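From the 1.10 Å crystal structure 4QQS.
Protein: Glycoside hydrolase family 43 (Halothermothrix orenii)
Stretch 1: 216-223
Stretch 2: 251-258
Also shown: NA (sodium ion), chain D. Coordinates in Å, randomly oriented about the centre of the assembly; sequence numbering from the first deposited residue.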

ATOM      1  N   ALA A 216       2.112 -10.399  10.803  1.00  9.08           N
ATOM      2  CA  ALA A 216       3.147 -10.886  11.709  1.00 10.14           C
ATOM      3  C   ALA A 216       3.513 -12.348  11.460  1.00 10.81           C
ATOM      4  O   ALA A 216       4.308 -12.911  12.201  1.00 12.57           O
ATOM      5  CB  ALA A 216       2.702 -10.683  13.151  1.00 10.80           C
ATOM      6  N   SER A 217       2.944 -12.952  10.416  1.00 10.85           N
ATOM      7  CA  SER A 217       3.232 -14.331  10.034  1.00 11.22           C
ATOM      8  C   SER A 217       4.106 -14.385   8.786  1.00 10.39           C
ATOM      9  O   SER A 217       3.961 -13.539   7.907  1.00  9.89           O
ATOM     10  CB  SER A 217       1.920 -15.054   9.735  1.00 13.00           C
ATOM     11  OG  SER A 217       2.145 -16.314   9.132  1.00 13.85           O
ATOM     12  N   PRO A 218       4.979 -15.402   8.671  1.00 10.93           N
ATOM     13  CA  PRO A 218       5.718 -15.586   7.417  1.00 10.69           C
ATOM     14  C   PRO A 218       4.787 -15.750   6.216  1.00  9.25           C
ATOM     15  O   PRO A 218       5.209 -15.493   5.092  1.00  9.68           O
ATOM     16  CB  PRO A 218       6.533 -16.857   7.673  1.00 12.35           C
ATOM     17  CG  PRO A 218       6.617 -16.932   9.131  1.00 14.72           C
ATOM     18  CD  PRO A 218       5.348 -16.412   9.669  1.00 12.76           C
ATOM     19  N   ASP A 219       3.542 -16.154   6.460  1.00  9.57           N
ATOM     20  CA  ASP A 219       2.587 -16.411   5.395  1.00  9.50           C
ATOM     21  C   ASP A 219       1.887 -15.167   4.853  1.00  8.48           C
ATOM     22  O   ASP A 219       1.082 -15.288   3.933  1.00  8.87           O
ATOM     23  CB  ASP A 219       1.564 -17.449   5.844  1.00 11.17           C
ATOM     24  CG  ASP A 219       2.197 -18.805   6.060  1.00 13.85           C
ATOM     25  OD1 ASP A 219       3.007 -19.226   5.203  1.00 14.43           O
ATOM     26  OD2 ASP A 219       1.897 -19.430   7.100  1.00 16.85           O
ATOM     27  N   TYR A 220       2.187 -13.989   5.398  1.00  7.78           N
ATOM     28  CA  TYR A 220       1.744 -12.754   4.756  1.00  7.42           C
ATOM     29  C   TYR A 220       2.236 -12.809   3.315  1.00  7.06           C
ATOM     30  O   TYR A 220       3.381 -13.177   3.061  1.00  7.71           O
ATOM     31  CB  TYR A 220       2.294 -11.540   5.476  1.00  7.48           C
ATOM     32  CG  TYR A 220       1.543 -10.247   5.273  1.00  7.15           C
ATOM     33  CD1 TYR A 220       0.205 -10.142   5.602  1.00  7.79           C
ATOM     34  CD2 TYR A 220       2.189  -9.114   4.809  1.00  7.79           C
ATOM     35  CE1 TYR A 220      -0.472  -8.931   5.490  1.00  8.08           C
ATOM     36  CE2 TYR A 220       1.533  -7.901   4.691  1.00  8.20           C
ATOM     37  CZ  TYR A 220       0.210  -7.810   5.043  1.00  8.67           C
ATOM     38  OH  TYR A 220      -0.397  -6.575   4.936  1.00  9.86           O
ATOM     39  N   SER A 221       1.364 -12.494   2.361  1.00  6.67           N
ATOM     40  CA  SER A 221       1.710 -12.659   0.956  1.00  6.21           C
ATOM     41  C   SER A 221       0.758 -11.857   0.086  1.00  6.08           C
ATOM     42  O   SER A 221      -0.292 -11.390   0.557  1.00  6.69           O
ATOM     43  CB  SER A 221       1.733 -14.139   0.571  1.00  7.61           C
ATOM     44  OG  SER A 221       0.730 -14.889   1.238  1.00  8.87           O
ATOM     45  N   ILE A 222       1.144 -11.697  -1.174  1.00  6.03           N
ATOM     46  CA  ILE A 222       0.470 -10.818  -2.118  1.00  6.22           C
ATOM     47  C   ILE A 222      -0.195 -11.611  -3.225  1.00  6.14           C
ATOM     48  O   ILE A 222       0.425 -12.493  -3.837  1.00  6.99           O
ATOM     49  CB  ILE A 222       1.480  -9.821  -2.731  1.00  6.82           C
ATOM     50  CG1 ILE A 222       2.020  -8.912  -1.624  1.00  9.27           C
ATOM     51  CG2 ILE A 222       0.851  -9.017  -3.859  1.00  7.45           C
ATOM     52  CD1 ILE A 222       3.252  -8.127  -2.001  1.00 10.07           C
ATOM     53  N   GLY A 223      -1.461 -11.277  -3.481  1.00  6.13           N
ATOM     54  CA  GLY A 223      -2.202 -11.797  -4.609  1.00  6.07           C
ATOM     55  C   GLY A 223      -2.741 -10.655  -5.447  1.00  5.60           C
ATOM     56  O   GLY A 223      -2.525  -9.484  -5.136  1.00  6.03           O
ATOM     57  N   ILE A 251      13.488 -14.859   3.521  1.00  9.98           N
ATOM     58  CA  ILE A 251      12.463 -13.949   3.027  1.00  9.01           C
ATOM     59  C   ILE A 251      11.115 -14.360   3.607  1.00  8.77           C
ATOM     60  O   ILE A 251      10.535 -15.361   3.206  1.00  9.34           O
ATOM     61  CB  ILE A 251      12.410 -13.944   1.494  1.00  9.64           C
ATOM     62  CG1 ILE A 251      13.775 -13.597   0.882  1.00 10.34           C
ATOM     63  CG2 ILE A 251      11.356 -12.944   1.029  1.00 10.37           C
ATOM     64  CD1 ILE A 251      13.820 -13.842  -0.621  1.00 10.83           C
ATOM     65  N   SER A 252      10.611 -13.552   4.533  1.00  8.43           N
ATOM     66  CA  SER A 252       9.399 -13.846   5.292  1.00  8.20           C
ATOM     67  C   SER A 252       8.337 -12.774   5.080  1.00  8.00           C
ATOM     68  O   SER A 252       8.626 -11.578   5.169  1.00  7.90           O
ATOM     69  CB  SER A 252       9.753 -13.899   6.779  1.00  9.32           C
ATOM     70  OG  SER A 252       8.622 -14.124   7.591  1.00 10.46           O
ATOM     71  N   GLY A 253       7.111 -13.204   4.808  1.00  8.34           N
ATOM     72  CA  GLY A 253       5.980 -12.293   4.782  1.00  8.16           C
ATOM     73  C   GLY A 253       6.005 -11.138   3.787  1.00  7.71           C
ATOM     74  O   GLY A 253       5.733 -10.006   4.169  1.00  8.03           O
ATOM     75  N   PRO A 254       6.299 -11.397   2.501  1.00  8.20           N
ATOM     76  CA  PRO A 254       6.299 -10.284   1.546  1.00  8.14           C
ATOM     77  C   PRO A 254       4.910  -9.672   1.401  1.00  8.00           C
ATOM     78  O   PRO A 254       3.940 -10.379   1.157  1.00 10.18           O
ATOM     79  CB  PRO A 254       6.759 -10.935   0.243  1.00  9.69           C
ATOM     80  CG  PRO A 254       6.366 -12.363   0.384  1.00  9.89           C
ATOM     81  CD  PRO A 254       6.500 -12.696   1.839  1.00  8.94           C
ATOM     82  N   GLY A 255       4.802  -8.356   1.548  1.00  7.38           N
ATOM     83  CA  GLY A 255       3.478  -7.771   1.588  1.00  8.25           C
ATOM     84  C   GLY A 255       3.402  -6.271   1.458  1.00  7.07           C
ATOM     85  O   GLY A 255       4.396  -5.560   1.337  1.00  7.58           O
ATOM     86  N   HIS A 256       2.129  -5.859   1.472  1.00  7.25           N
ATOM     87  CA  HIS A 256       1.656  -4.465   1.408  1.00  7.59           C
ATOM     88  C   HIS A 256       2.479  -3.637   0.470  1.00  6.98           C
ATOM     89  O   HIS A 256       3.277  -2.771   0.876  1.00  8.77           O
ATOM     90  CB  HIS A 256       1.515  -3.808   2.841  1.00  9.44           C
ATOM     91  CG  HIS A 256       0.655  -2.569   2.852  1.00 11.27           C
ATOM     92  ND1 HIS A 256      -0.432  -2.355   3.625  1.00 13.01           N
ATOM     93  CD2 HIS A 256       0.781  -1.489   2.116  1.00 11.88           C
ATOM     94  CE1 HIS A 256      -0.912  -1.191   3.369  1.00 12.58           C
ATOM     95  NE2 HIS A 256      -0.204  -0.643   2.440  1.00 12.07           N
ATOM     96  N   ASN A 257       2.236  -3.856  -0.821  1.00  6.96           N
ATOM     97  CA  ASN A 257       3.090  -3.326  -1.850  1.00  7.12           C
ATOM     98  C   ASN A 257       2.556  -2.077  -2.545  1.00  6.94           C
ATOM     99  O   ASN A 257       1.365  -1.746  -2.521  1.00  7.43           O
ATOM    100  CB  ASN A 257       3.350  -4.385  -2.909  1.00  7.56           C
ATOM    101  CG  ASN A 257       2.146  -4.624  -3.796  1.00  7.37           C
ATOM    102  OD1 ASN A 257       1.209  -5.332  -3.428  1.00  8.64           O
ATOM    103  ND2 ASN A 257       2.157  -4.001  -4.978  1.00  7.96           N
ATOM    104  N   SER A 258       3.483  -1.406  -3.216  1.00  6.41           N
ATOM    105  CA  SER A 258       3.160  -0.439  -4.251  1.00  6.38           C
ATOM    106  C   SER A 258       3.851  -0.864  -5.547  1.00  6.27           C
ATOM    107  O   SER A 258       4.513  -1.909  -5.592  1.00  6.98           O
ATOM    108  CB  SER A 258       3.551   0.969  -3.807  1.00  6.79           C
ATOM    109  OG  SER A 258       4.926   1.057  -3.468  1.00  7.68           O
TER
HETATM  110 NA    NA D 402      -1.166   0.942   0.395  1.00  9.85          NA
HETATM  111  O   HOH W   1      -0.589  -1.310  -0.772  1.00 23.16           O
HETATM  112  O   HOH W   2       0.860   1.681   0.313  1.00 14.02           O
HETATM  113  O   HOH W   3      -3.441   0.266   0.407  1.00 11.21           O
HETATM  114  O   HOH W   4      -2.070   2.245   1.988  1.00 14.02           O

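How do the two backbones meet? Near its start the first stretch makes a type I beta turn from Ser 217 to Tyr 220, closed by a hydrogen bond from Tyr 220 N to Ser 217 O (3.1 Å), and becomes a strand at Ser 221. The second runs past this turn, with Pro 218 CA and Gly 253 CA 4.2 Å apart, then turns a corner at His 256. A single hydrogen bond joins the stretches, from Gly 253 N to Pro 218 O at 3.0 Å, and it is weak, with an angle of 130° at the hydrogen. Two CA-H...O contacts supplement it: Gly 253 CA lies 3.2 Å from Tyr 220 O, and Ser 221 CA lies 3.2 Å from Pro 254 O. Pro 254 has no amide hydrogen to offer, so although its N comes within 3.5 Å of Tyr 220 O, the two cannot hydrogen-bond.

Why do glycines suit the middle of the second stretch? Gly 253 has a positive phi of 60°, which by itself favours glycine, and its bare CA can come close to the turn. A CB there would sit a tight 3.1 Å from Ser 217 O. At Gly 255 the demand is more severe: a CB would point toward the first stretch and end 2.2 Å from Tyr 220 CE2, a clash. Without one, Gly 255 CA packs 3.7 Å from Tyr 220 CE2, and the aromatic ring occupies the space.

Which side chains fill the contact? Tyr 220 and Ile 222, both buried, each have 78 Å² covered by the second stretch, the largest shares in the first, out of 428 Å² buried in all with both sides summed. The Tyr 220 side chain, with chi1 in the t well, lies along the backbone from Gly 253 to His 256; Gly 253 O is at the ring edge, near its plane. Tyr 220 OH comes 4.0 Å from His 256 CB and is hydrogen-bonded elsewhere in the structure, so this polar tip is satisfied despite its burial. Ile 222 points its CB toward the second stretch. Ile 222 CD1 lies 3.6 Å from Gly 255 CA, and both CD1 and CG2 of Ile 222 lie 3.7 Å from Asn 257 OD1. Its nonpolar side chain thus packs against the Gly 255 backbone and the side chain of Asn 257.

What lies at the two ends of the contact? At one, Pro 218 packs against Ser 252, with Pro 218 CB 3.4 Å from Ser 252 OG. Nearby, Asp 219 N donates to Ser 217 OG (3.0 Å) and Ser 221 OG donates to Asp 219 O (2.7 Å); the first bond lies within the turn, and the second ties the start of the strand back to it. At the far end is a sodium site on the second stretch: the His 256 side chain leads away from the first stretch, and His 256 NE2 binds NA at 2.8 Å. Water 1, another ligand of the ion at 2.6 Å from NA, donates to Asn 257 O at 2.7 Å, linking the metal site to the backbone just beyond the corner.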